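Local coordinates for putative exported protein (Burkholderia pseudomallei, PDB 4JGB), which is of unknown function but has a Rossmann-type fold of the NAD(P)H-binding family, consistent with an oxidoreductase acting on CH-NH groups, at residues A[20-25]-A[30-35]; A[26-31]-A[194-199]; A[117-120]-A[124-127]; A[138-143]-A[206-211]; A[168-171]-A[176-179]. One frame throughout, in Å; residues are numbered along the deposited sequence.

Overall arrangement
All five contacts lie in one Rossmann-type domain, built on a mixed eight-stranded sheet. Contacts 1 and 2 are neighbours, with centres about 7 Å apart. They share His30, Gln31 and helix 16-27, which packs on strand 31-36 and, beside it, on helix 188-201. Contacts 4 and 5 meet at neighbouring strands 207-212 and 170-172, where Thr210 touches Ile177; their centres are about 18 Å apart. Contact 3 lies on the opposite side of the chain's centre from contacts 1 and 2. Along the chain, contacts 3 and 5 are nested inside the loop closed by contact 2, whose segments alternate with those of contact 4. Late parts of the chain thus pack on the first beta-alpha-beta unit.

Contact 1: A[20-25]-A[30-35]; sequences RIAAEA and HQVTAL
The imidazole of His30 is the flat group of this contact, and the carbonyl of Ala25 approaches it obliquely, with Ala25 O 3.6 Å from His30 CD2. Its two ring nitrogens are engaged elsewhere. ND1 pairs with the backbone N of Leu6, and NE2 with Glu200 of helix 188-201. The ring hangs beside the end of helix 16-27, and the backbone of the same residue closes that end. His30 N donates to Ala25 O at 3.2 Å, with an N-H...O angle of 143° and the donor tilted 33° from the carbonyl plane. This is the longer-range bond of a Schellman motif centred on Gly29. The chain then enters strand 31-36. The contact therefore belongs to the beta-alpha-beta unit of strand 7-11, helix 16-27 and strand 31-36, the opening unit of a Rossmann-type fold. Val32 faces the helix and divides its two methyls. CG1 lies anti to the backbone N (chi1 -173°) and comes within 4.1 Å of Ala22 CB. CG2 rests against Ala25 CB at 3.7 Å. Small alanines one turn apart thus give the strand a close seat under the helix. Because a backbone N-H can only donate, ND1 of His30 is probably an acceptor. NE2 would then carry the proton toward Glu200, and that carboxylate would favour it there.

Contact 2: A[26-31]-A[194-199]; sequences ARRGHQ and AFVDEI
Arg28 and Asp197 join the end of helix 16-27 to helix 188-201 through a salt bridge, with Val196 packed beneath it. The tight part is the packing of Val196 CG1 against one face of the Arg28 guanidinium. Val196 CG1 lies 3.3 Å above the guanidinium plane, offset toward its rim, and 3.7 Å from Arg28 CD. Extended from CG to NE, the arginine chain spans the gap to the second helix. Beside this, packing is looser: His30 CD2 is 4.2 Å from Val196 CG1. Val196 and His30 are buried, whereas Arg28 and Asp197 are partly exposed, so the ion pair lies on the solvent side. There Arg28 NH1 donates to Asp197 OD1 at 2.7 Å, from the anti side and 19° out of the carboxylate plane. Arg28 NH2 adds a weak bond to the same Asp197 OD1 at 3.1 Å. The two charged planes stand 50° apart. Behind the arginine, Gly29 has positive phi in a Schellman motif and turns the chain out of its helix. NH2 also forms a salt bridge with Glu24. The guanidinium thus lies between acids from both helices, which would favour its charged form and restrict its rotation.

Contact 3: A[117-120]-A[124-127]; sequences KQLV and GFPD
In the turn that leads from the small antiparallel hairpin of strands 112-114 and 117-118 toward helix 130-143, Phe125 folds back onto Leu119 and Val120. These two form the start of a short 3-10 segment, and Gly124, with positive phi, lies just before the ring. A chi1 of -175° in Phe125 carries the ring back over that segment. Val120 CA sits over the ring centre, 3.8 Å from the centroid of Phe125 and 12° off the normal, a CH-pi contact. The opposite face is met by Pro126 CD, 3.5 Å above the plane and toward the rim. The ring is therefore held between the backbone of one segment and the proline that follows it. The Leu119 side chain crosses that of Phe125 at about a right angle, with Leu119 CG 3.8 Å from Phe125 CD1. Over the same face as Val120 CA, Val120 CG2 comes to 4.0 Å from Phe125 CE2. The carbonyl oxygens are also close: Phe125 CB is 3.7 Å from Val120 O. Leu119 O is hydrogen-bonded to Thr122 OG1 within the turn, and Val120 reaches Ala133 on helix 130-143. Between the segments the attraction is apolar and CH-pi. An alpha C-H is somewhat polarised by its flanking amides, which probably favours its place over the electron-rich face.

Contact 4: A[138-143]-A[206-211]; sequences DAYGYL and RQAATA
Tyr140 of helix 130-143 reaches Ala208 of strand 207-212, joining the helix to a strand of the Rossmann-type sheet. Strand 207-212 runs parallel to strand 150-155 and next to it. Asp138 begins the segment, and its O accepts the backbone N of Tyr142, one turn on. Ala139 touches Val83 of helix 83-97. Tyr140 carries the contact. With chi1 at 177° the ring swings away from its own N and out toward the strand. The ring meets the strand through one ortho carbon beside the hydroxyl: Tyr140 CE1 is 3.8 Å from Ala208 CB. The same CE1 is 4.5 Å from Gln207 C, which lies at the ring edge. The ring also meets Phe153 of strand 150-155, with planes about 50° apart. Leu143 closes the segment by packing on Trp151 of that strand and on Val91 of helix 83-97. The phenol and the Ala208 amide are too far apart to bond directly, with Tyr140 OH 4.1 Å from Ala208 N. Water 1 fills the gap: its O accepts from Ala208 N at 2.7 Å and lies 3.1 Å from Tyr140 OH.

Contact 5: A[168-171]-A[176-179]; sequences RFRT and LIVD
Arg170 runs alongside Ile177 in the opposite direction, and several of its side-chain atoms meet one methyl, Ile177 CG2. Arg170 CB starts the contact, 4.2 Å from Ile177 CG2. The chain then bends at chi3 (-79°), which turns the guanidinium over that methyl. Arg170 NE follows, 3.6 Å from Ile177 CG2, and it also forms a salt bridge with the C-terminal carboxylate of Tyr213. CZ sits under the methyl: Ile177 CG2 is 3.4 Å above the guanidinium plane, over the centre of one face. All this happens at the edge strand of the Rossmann-type sheet. Strand 170-172 is outermost and antiparallel to strand 207-212, and the loop after it brings residues 176-179 back across. The other arm of Ile177 points at the strand itself, with Ile177 CD1 3.9 Å from Thr171 C, and it also packs on Thr210. At the tip the two nitrogens part ways. Arg170 NH1 donates to water 2 O at 3.0 Å, in the guanidinium plane. Arg170 NH2 donates to Val178 O at 2.9 Å with an N-H...O angle of 152°, from well above the carbonyl plane (67° out of it). Water 2 O in turn donates to the same Val178 O at 3.2 Å.

Contact 1: A[20-25]-A[30-35]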
# COMPACT_ATOMS: atom_id res chain seq x y z
N ARG A 20 -2.04 3.00 -11.20
CA ARG A 20 -0.82 2.34 -11.72
C ARG A 20 -0.68 0.92 -11.19
O ARG A 20 -0.24 0.00 -11.90
CB ARG A 20 0.39 3.20 -11.40
CG ARG A 20 0.51 4.31 -12.42
CD ARG A 20 1.28 5.52 -11.97
NE ARG A 20 1.24 6.58 -12.98
CZ ARG A 20 0.35 7.57 -13.03
NH1 ARG A 20 -0.62 7.63 -12.14
NH2 ARG A 20 0.41 8.49 -13.98
N ILE A 21 -1.11 0.72 -9.96
CA ILE A 21 -1.18 -0.62 -9.41
C ILE A 21 -2.20 -1.46 -10.19
O ILE A 21 -1.87 -2.57 -10.60
CB ILE A 21 -1.47 -0.59 -7.88
CG1 ILE A 21 -0.28 0.03 -7.14
CG2 ILE A 21 -1.81 -2.00 -7.37
CD1 ILE A 21 -0.48 0.30 -5.64
N ALA A 22 -3.41 -0.94 -10.41
CA ALA A 22 -4.42 -1.70 -11.12
C ALA A 22 -3.97 -2.07 -12.52
O ALA A 22 -4.21 -3.18 -12.96
CB ALA A 22 -5.76 -0.93 -11.19
N ALA A 23 -3.35 -1.14 -13.22
CA ALA A 23 -2.91 -1.38 -14.60
C ALA A 23 -1.74 -2.38 -14.65
O ALA A 23 -1.65 -3.23 -15.57
CB ALA A 23 -2.50 -0.06 -15.25
N GLU A 24 -0.84 -2.26 -13.67
CA GLU A 24 0.31 -3.18 -13.56
C GLU A 24 -0.17 -4.60 -13.29
O GLU A 24 0.39 -5.56 -13.85
CB GLU A 24 1.28 -2.74 -12.45
CG GLU A 24 2.52 -3.62 -12.25
CD GLU A 24 3.43 -3.72 -13.48
OE1 GLU A 24 3.57 -2.71 -14.19
OE2 GLU A 24 4.06 -4.79 -13.72
N ALA A 25 -1.20 -4.75 -12.46
CA ALA A 25 -1.72 -6.08 -12.18
C ALA A 25 -2.50 -6.64 -13.39
O ALA A 25 -2.28 -7.79 -13.78
CB ALA A 25 -2.56 -6.10 -10.91
N HIS A 30 -3.56 -10.72 -14.05
CA HIS A 30 -4.34 -10.83 -12.80
C HIS A 30 -5.72 -10.29 -13.05
O HIS A 30 -5.89 -9.40 -13.89
CB HIS A 30 -3.65 -10.10 -11.62
CG HIS A 30 -2.29 -10.65 -11.29
ND1 HIS A 30 -2.08 -11.97 -10.97
CD2 HIS A 30 -1.08 -10.04 -11.21
CE1 HIS A 30 -0.80 -12.16 -10.72
NE2 HIS A 30 -0.18 -11.00 -10.84
N GLN A 31 -6.72 -10.83 -12.37
CA GLN A 31 -8.09 -10.29 -12.40
C GLN A 31 -8.25 -9.21 -11.32
O GLN A 31 -8.27 -9.51 -10.11
CB GLN A 31 -9.11 -11.42 -12.19
CG GLN A 31 -10.57 -11.00 -12.23
CD GLN A 31 -11.48 -11.96 -11.47
OE1 GLN A 31 -11.98 -11.64 -10.36
NE2 GLN A 31 -11.68 -13.13 -12.03
N VAL A 32 -8.36 -7.96 -11.76
CA VAL A 32 -8.45 -6.82 -10.84
C VAL A 32 -9.88 -6.29 -10.72
O VAL A 32 -10.57 -6.07 -11.72
CB VAL A 32 -7.54 -5.64 -11.30
CG1 VAL A 32 -7.51 -4.53 -10.25
CG2 VAL A 32 -6.15 -6.15 -11.65
N THR A 33 -10.31 -6.10 -9.48
CA THR A 33 -11.59 -5.48 -9.16
C THR A 33 -11.34 -4.20 -8.35
O THR A 33 -10.86 -4.27 -7.25
CB THR A 33 -12.47 -6.48 -8.37
OG1 THR A 33 -12.49 -7.72 -9.10
CG2 THR A 33 -13.91 -5.93 -8.16
N ALA A 34 -11.67 -3.04 -8.92
CA ALA A 34 -11.65 -1.77 -8.20
C ALA A 34 -12.88 -1.66 -7.30
O ALA A 34 -14.03 -1.67 -7.78
CB ALA A 34 -11.56 -0.58 -9.16
N LEU A 35 -12.64 -1.56 -5.99
CA LEU A 35 -13.74 -1.45 -5.07
C LEU A 35 -13.87 -0.00 -4.62
O LEU A 35 -12.86 0.62 -4.28
CB LEU A 35 -13.54 -2.39 -3.86
CG LEU A 35 -13.57 -3.91 -4.07
CD1 LEU A 35 -13.43 -4.59 -2.71
CD2 LEU A 35 -14.88 -4.33 -4.73

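Contact 2: A[26-31]-A[194-199]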
# COMPACT_ATOMS: atom_id res chain seq x y z
N ALA A 26 -3.36 -5.82 -13.99
CA ALA A 26 -4.13 -6.22 -15.20
C ALA A 26 -3.23 -6.66 -16.35
O ALA A 26 -3.50 -7.68 -16.98
CB ALA A 26 -5.08 -5.12 -15.66
N ARG A 27 -2.14 -5.92 -16.62
CA ARG A 27 -1.33 -6.22 -17.78
C ARG A 27 -0.58 -7.56 -17.62
O ARG A 27 -0.08 -8.11 -18.62
CB ARG A 27 -0.35 -5.08 -18.09
CG ARG A 27 0.85 -4.92 -17.14
CD ARG A 27 1.60 -3.62 -17.46
NE ARG A 27 2.31 -3.72 -18.75
CZ ARG A 27 2.87 -2.72 -19.44
NH1 ARG A 27 2.85 -1.47 -19.01
NH2 ARG A 27 3.48 -3.00 -20.60
N ARG A 28 -0.52 -8.06 -16.37
CA ARG A 28 0.15 -9.35 -16.06
C ARG A 28 -0.84 -10.52 -16.15
O ARG A 28 -0.46 -11.70 -16.06
CB ARG A 28 0.75 -9.33 -14.64
CG ARG A 28 1.81 -8.25 -14.40
CD ARG A 28 2.41 -8.34 -12.98
NE ARG A 28 3.33 -7.25 -12.71
CZ ARG A 28 4.31 -7.24 -11.80
NH1 ARG A 28 4.54 -8.27 -11.00
NH2 ARG A 28 5.07 -6.16 -11.68
N GLY A 29 -2.12 -10.20 -16.29
CA GLY A 29 -3.15 -11.25 -16.42
C GLY A 29 -3.85 -11.52 -15.08
O GLY A 29 -4.68 -12.44 -14.99
N HIS A 30 -3.56 -10.72 -14.05
CA HIS A 30 -4.34 -10.83 -12.80
C HIS A 30 -5.72 -10.29 -13.05
O HIS A 30 -5.89 -9.40 -13.89
CB HIS A 30 -3.65 -10.10 -11.62
CG HIS A 30 -2.29 -10.65 -11.29
ND1 HIS A 30 -2.08 -11.97 -10.97
CD2 HIS A 30 -1.08 -10.04 -11.21
CE1 HIS A 30 -0.80 -12.16 -10.72
NE2 HIS A 30 -0.18 -11.00 -10.84
N GLN A 31 -6.72 -10.83 -12.37
CA GLN A 31 -8.09 -10.29 -12.40
C GLN A 31 -8.25 -9.21 -11.32
O GLN A 31 -8.27 -9.51 -10.11
CB GLN A 31 -9.11 -11.42 -12.19
CG GLN A 31 -10.57 -11.00 -12.23
CD GLN A 31 -11.48 -11.96 -11.47
OE1 GLN A 31 -11.98 -11.64 -10.36
NE2 GLN A 31 -11.68 -13.13 -12.03
N ALA A 194 6.98 -2.91 -8.07
CA ALA A 194 7.32 -3.44 -6.74
C ALA A 194 6.14 -4.00 -5.95
O ALA A 194 6.25 -5.09 -5.34
CB ALA A 194 8.06 -2.39 -5.91
N PHE A 195 5.02 -3.28 -5.98
CA PHE A 195 3.88 -3.54 -5.12
C PHE A 195 3.25 -4.84 -5.61
O PHE A 195 3.01 -5.77 -4.82
CB PHE A 195 2.89 -2.34 -5.21
CG PHE A 195 1.73 -2.40 -4.23
CD1 PHE A 195 0.60 -3.18 -4.49
CD2 PHE A 195 1.74 -1.59 -3.09
CE1 PHE A 195 -0.48 -3.17 -3.62
CE2 PHE A 195 0.64 -1.60 -2.22
CZ PHE A 195 -0.47 -2.37 -2.50
N VAL A 196 3.03 -4.91 -6.92
CA VAL A 196 2.44 -6.11 -7.52
C VAL A 196 3.42 -7.32 -7.47
O VAL A 196 2.98 -8.46 -7.31
CB VAL A 196 1.93 -5.82 -8.97
CG1 VAL A 196 1.48 -7.11 -9.64
CG2 VAL A 196 0.79 -4.78 -8.99
N ASP A 197 4.73 -7.08 -7.59
CA ASP A 197 5.73 -8.18 -7.42
C ASP A 197 5.56 -8.75 -6.01
O ASP A 197 5.64 -9.96 -5.79
CB ASP A 197 7.20 -7.71 -7.54
CG ASP A 197 7.67 -7.43 -8.97
OD1 ASP A 197 7.03 -7.83 -9.96
OD2 ASP A 197 8.74 -6.81 -9.09
N GLU A 198 5.32 -7.87 -5.05
CA GLU A 198 5.24 -8.29 -3.65
C GLU A 198 3.98 -9.08 -3.38
O GLU A 198 4.00 -10.06 -2.64
CB GLU A 198 5.38 -7.10 -2.67
CG GLU A 198 5.26 -7.47 -1.17
CD GLU A 198 6.12 -8.68 -0.75
OE1 GLU A 198 7.12 -8.99 -1.44
OE2 GLU A 198 5.79 -9.33 0.29
N ILE A 199 2.88 -8.66 -4.01
CA ILE A 199 1.64 -9.46 -4.05
C ILE A 199 1.89 -10.89 -4.52
O ILE A 199 1.36 -11.83 -3.93
CB ILE A 199 0.54 -8.79 -4.91
CG1 ILE A 199 0.07 -7.48 -4.25
CG2 ILE A 199 -0.64 -9.75 -5.14
CD1 ILE A 199 -1.02 -6.76 -5.01

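Contact 3: A[117-120]-A[124-127]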
# COMPACT_ATOMS: atom_id res chain seq x y z
N LYS A 117 14.62 4.35 14.76
CA LYS A 117 14.56 5.76 14.30
C LYS A 117 13.95 5.87 12.91
O LYS A 117 14.48 5.30 11.96
CB LYS A 117 15.93 6.42 14.30
CG LYS A 117 16.44 6.72 15.68
CD LYS A 117 17.87 7.25 15.68
CE LYS A 117 18.54 6.89 16.99
NZ LYS A 117 17.50 6.62 18.03
N GLN A 118 12.85 6.62 12.82
CA GLN A 118 12.11 6.82 11.59
C GLN A 118 12.37 8.20 10.93
O GLN A 118 12.70 9.18 11.60
CB GLN A 118 10.63 6.66 11.86
CG GLN A 118 10.22 5.20 12.14
CD GLN A 118 8.72 5.04 12.34
OE1 GLN A 118 7.97 6.03 12.41
NE2 GLN A 118 8.26 3.77 12.40
N LEU A 119 12.19 8.24 9.61
CA LEU A 119 12.38 9.46 8.84
C LEU A 119 11.61 10.68 9.39
O LEU A 119 12.15 11.80 9.44
CB LEU A 119 12.01 9.22 7.36
CG LEU A 119 12.28 10.37 6.38
CD1 LEU A 119 13.73 10.80 6.33
CD2 LEU A 119 11.75 9.99 5.00
N VAL A 120 10.36 10.47 9.80
CA VAL A 120 9.52 11.59 10.28
C VAL A 120 10.21 12.33 11.43
O VAL A 120 10.02 13.54 11.60
CB VAL A 120 8.12 11.11 10.73
CG1 VAL A 120 8.24 10.10 11.88
CG2 VAL A 120 7.24 12.31 11.14
N GLY A 124 14.95 18.26 9.57
CA GLY A 124 14.56 18.77 8.27
C GLY A 124 13.37 18.09 7.63
O GLY A 124 13.01 18.43 6.50
N PHE A 125 12.77 17.11 8.30
CA PHE A 125 11.61 16.44 7.71
C PHE A 125 10.45 17.46 7.56
O PHE A 125 10.19 18.23 8.48
CB PHE A 125 11.14 15.22 8.52
CG PHE A 125 10.03 14.47 7.84
CD1 PHE A 125 10.32 13.54 6.85
CD2 PHE A 125 8.69 14.73 8.15
CE1 PHE A 125 9.31 12.85 6.20
CE2 PHE A 125 7.66 14.03 7.50
CZ PHE A 125 7.98 13.10 6.51
N PRO A 126 9.79 17.50 6.38
CA PRO A 126 8.82 18.56 6.17
C PRO A 126 7.65 18.55 7.15
O PRO A 126 6.96 17.52 7.28
CB PRO A 126 8.34 18.31 4.75
CG PRO A 126 9.51 17.69 4.10
CD PRO A 126 10.04 16.75 5.14
N ASP A 127 7.44 19.69 7.79
CA ASP A 127 6.34 19.87 8.73
C ASP A 127 5.02 19.41 8.16
O ASP A 127 4.28 18.68 8.83
CB ASP A 127 6.25 21.31 9.19
CG ASP A 127 7.41 21.70 10.07
OD1 ASP A 127 7.78 20.90 10.96
OD2 ASP A 127 7.98 22.78 9.84

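Contact 4: A[138-143]-A[206-211]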
# COMPACT_ATOMS: atom_id res chain seq x y z
N ASP A 138 1.18 4.67 13.30
CA ASP A 138 0.16 3.96 14.09
C ASP A 138 -0.53 2.82 13.33
O ASP A 138 -0.82 1.78 13.91
CB ASP A 138 -0.89 4.94 14.60
CG ASP A 138 -0.32 5.98 15.56
OD1 ASP A 138 0.84 5.81 16.05
OD2 ASP A 138 -1.05 6.97 15.81
N ALA A 139 -0.83 3.04 12.05
CA ALA A 139 -1.33 1.98 11.17
C ALA A 139 -0.36 0.79 11.19
O ALA A 139 -0.77 -0.35 11.44
CB ALA A 139 -1.53 2.50 9.76
N TYR A 140 0.92 1.06 10.96
CA TYR A 140 1.95 0.01 11.05
C TYR A 140 2.02 -0.59 12.46
O TYR A 140 2.10 -1.80 12.61
CB TYR A 140 3.32 0.53 10.62
CG TYR A 140 4.38 -0.53 10.77
CD1 TYR A 140 4.47 -1.58 9.85
CD2 TYR A 140 5.29 -0.52 11.85
CE1 TYR A 140 5.43 -2.57 9.98
CE2 TYR A 140 6.25 -1.52 11.99
CZ TYR A 140 6.31 -2.54 11.04
OH TYR A 140 7.25 -3.54 11.13
N GLY A 141 2.00 0.25 13.50
CA GLY A 141 1.86 -0.23 14.88
C GLY A 141 0.69 -1.19 15.09
O GLY A 141 0.83 -2.23 15.74
N TYR A 142 -0.47 -0.86 14.53
CA TYR A 142 -1.61 -1.76 14.65
C TYR A 142 -1.39 -3.12 13.94
O TYR A 142 -1.61 -4.19 14.52
CB TYR A 142 -2.91 -1.10 14.19
CG TYR A 142 -4.00 -2.10 14.03
CD1 TYR A 142 -4.66 -2.62 15.13
CD2 TYR A 142 -4.35 -2.58 12.75
CE1 TYR A 142 -5.66 -3.58 14.98
CE2 TYR A 142 -5.34 -3.54 12.59
CZ TYR A 142 -5.99 -4.02 13.71
OH TYR A 142 -6.97 -4.96 13.58
N LEU A 143 -0.96 -3.05 12.68
CA LEU A 143 -0.66 -4.24 11.89
C LEU A 143 0.39 -5.19 12.50
O LEU A 143 0.34 -6.40 12.27
CB LEU A 143 -0.24 -3.81 10.47
CG LEU A 143 -1.34 -3.31 9.55
CD1 LEU A 143 -0.70 -2.64 8.34
CD2 LEU A 143 -2.28 -4.44 9.13
N ARG A 206 4.17 -9.91 6.84
CA ARG A 206 4.12 -9.26 8.14
C ARG A 206 5.30 -8.32 8.41
O ARG A 206 5.76 -8.20 9.52
CB ARG A 206 3.92 -10.30 9.27
CG ARG A 206 2.50 -10.85 9.29
CD ARG A 206 2.31 -11.87 10.41
NE ARG A 206 3.08 -13.09 10.14
CZ ARG A 206 2.70 -14.03 9.28
NH1 ARG A 206 1.58 -13.91 8.57
NH2 ARG A 206 3.47 -15.11 9.10
N GLN A 207 5.76 -7.65 7.35
CA GLN A 207 6.89 -6.73 7.45
C GLN A 207 6.51 -5.46 6.72
O GLN A 207 5.63 -5.46 5.84
CB GLN A 207 8.17 -7.33 6.83
CG GLN A 207 8.71 -8.57 7.55
CD GLN A 207 9.97 -9.16 6.91
OE1 GLN A 207 10.26 -8.93 5.75
NE2 GLN A 207 10.73 -9.95 7.69
N ALA A 208 7.17 -4.37 7.11
CA ALA A 208 7.21 -3.17 6.26
C ALA A 208 8.07 -3.51 5.06
O ALA A 208 8.92 -4.43 5.13
CB ALA A 208 7.82 -1.99 7.04
N ALA A 209 7.84 -2.78 3.97
CA ALA A 209 8.53 -2.98 2.71
C ALA A 209 8.59 -1.63 2.05
O ALA A 209 7.67 -0.83 2.24
CB ALA A 209 7.70 -3.92 1.83
N THR A 210 9.58 -1.41 1.21
CA THR A 210 9.71 -0.16 0.47
C THR A 210 10.57 -0.38 -0.78
O THR A 210 11.31 -1.38 -0.86
CB THR A 210 10.40 0.92 1.33
OG1 THR A 210 10.12 2.21 0.81
CG2 THR A 210 11.94 0.69 1.41
N ALA A 211 10.47 0.54 -1.73
CA ALA A 211 11.24 0.49 -2.99
C ALA A 211 11.77 1.90 -3.29
O ALA A 211 11.16 2.91 -2.92
CB ALA A 211 10.37 -0.00 -4.14
O HOH W 1 9.10 -4.75 8.89

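Contact 5: A[168-171]-A[176-179]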
# COMPACT_ATOMS: atom_id res chain seq x y z
N ARG A 168 13.60 -1.39 -12.71
CA ARG A 168 14.90 -1.42 -12.02
C ARG A 168 14.90 -0.48 -10.80
O ARG A 168 14.84 0.74 -10.93
CB ARG A 168 16.05 -1.07 -12.98
CG ARG A 168 16.22 -2.09 -14.12
CD ARG A 168 17.40 -1.78 -15.05
NE ARG A 168 17.35 -0.41 -15.58
CZ ARG A 168 16.77 -0.03 -16.73
NH1 ARG A 168 16.18 -0.92 -17.52
NH2 ARG A 168 16.80 1.25 -17.12
N PHE A 169 14.98 -1.07 -9.62
CA PHE A 169 14.85 -0.34 -8.36
C PHE A 169 15.29 -1.29 -7.25
O PHE A 169 15.30 -2.55 -7.43
CB PHE A 169 13.39 0.14 -8.14
CG PHE A 169 12.35 -0.96 -8.32
CD1 PHE A 169 12.08 -1.84 -7.30
CD2 PHE A 169 11.71 -1.14 -9.56
CE1 PHE A 169 11.16 -2.88 -7.48
CE2 PHE A 169 10.80 -2.17 -9.75
CZ PHE A 169 10.53 -3.05 -8.71
N ARG A 170 15.66 -0.71 -6.11
CA ARG A 170 15.99 -1.50 -4.93
C ARG A 170 14.75 -1.64 -4.04
O ARG A 170 13.87 -0.76 -4.05
CB ARG A 170 17.13 -0.85 -4.15
CG ARG A 170 18.43 -0.80 -4.96
CD ARG A 170 19.53 -0.12 -4.16
NE ARG A 170 19.44 1.35 -4.15
CZ ARG A 170 20.18 2.14 -3.39
NH1 ARG A 170 21.07 1.62 -2.53
NH2 ARG A 170 20.05 3.45 -3.48
N THR A 171 14.73 -2.70 -3.23
CA THR A 171 13.68 -2.99 -2.27
C THR A 171 14.33 -3.50 -0.98
O THR A 171 15.45 -4.00 -1.00
CB THR A 171 12.76 -4.12 -2.77
OG1 THR A 171 13.56 -5.24 -3.12
CG2 THR A 171 11.96 -3.67 -3.98
N LEU A 176 15.06 3.21 5.12
CA LEU A 176 15.31 4.23 4.11
C LEU A 176 16.33 3.71 3.10
O LEU A 176 17.32 3.10 3.49
CB LEU A 176 15.91 5.49 4.76
CG LEU A 176 16.03 6.73 3.85
CD1 LEU A 176 14.67 7.12 3.31
CD2 LEU A 176 16.67 7.90 4.55
N ILE A 177 16.07 3.93 1.81
CA ILE A 177 16.98 3.59 0.71
C ILE A 177 17.29 4.91 -0.02
O ILE A 177 16.38 5.57 -0.55
CB ILE A 177 16.36 2.55 -0.27
CG1 ILE A 177 16.13 1.20 0.43
CG2 ILE A 177 17.25 2.37 -1.50
CD1 ILE A 177 15.16 0.25 -0.24
N VAL A 178 18.56 5.33 -0.01
CA VAL A 178 18.90 6.58 -0.70
C VAL A 178 19.97 6.33 -1.76
O VAL A 178 20.81 5.44 -1.56
CB VAL A 178 19.36 7.69 0.26
CG1 VAL A 178 18.23 8.08 1.21
CG2 VAL A 178 20.62 7.31 1.05
N ASP A 179 19.93 7.08 -2.86
CA ASP A 179 21.03 7.06 -3.84
C ASP A 179 22.29 7.78 -3.33
O ASP A 179 22.34 8.25 -2.19
CB ASP A 179 20.60 7.56 -5.23
CG ASP A 179 20.15 9.00 -5.24
OD1 ASP A 179 20.59 9.79 -4.37
OD2 ASP A 179 19.33 9.34 -6.13
O HOH W 2 22.96 3.16 -0.76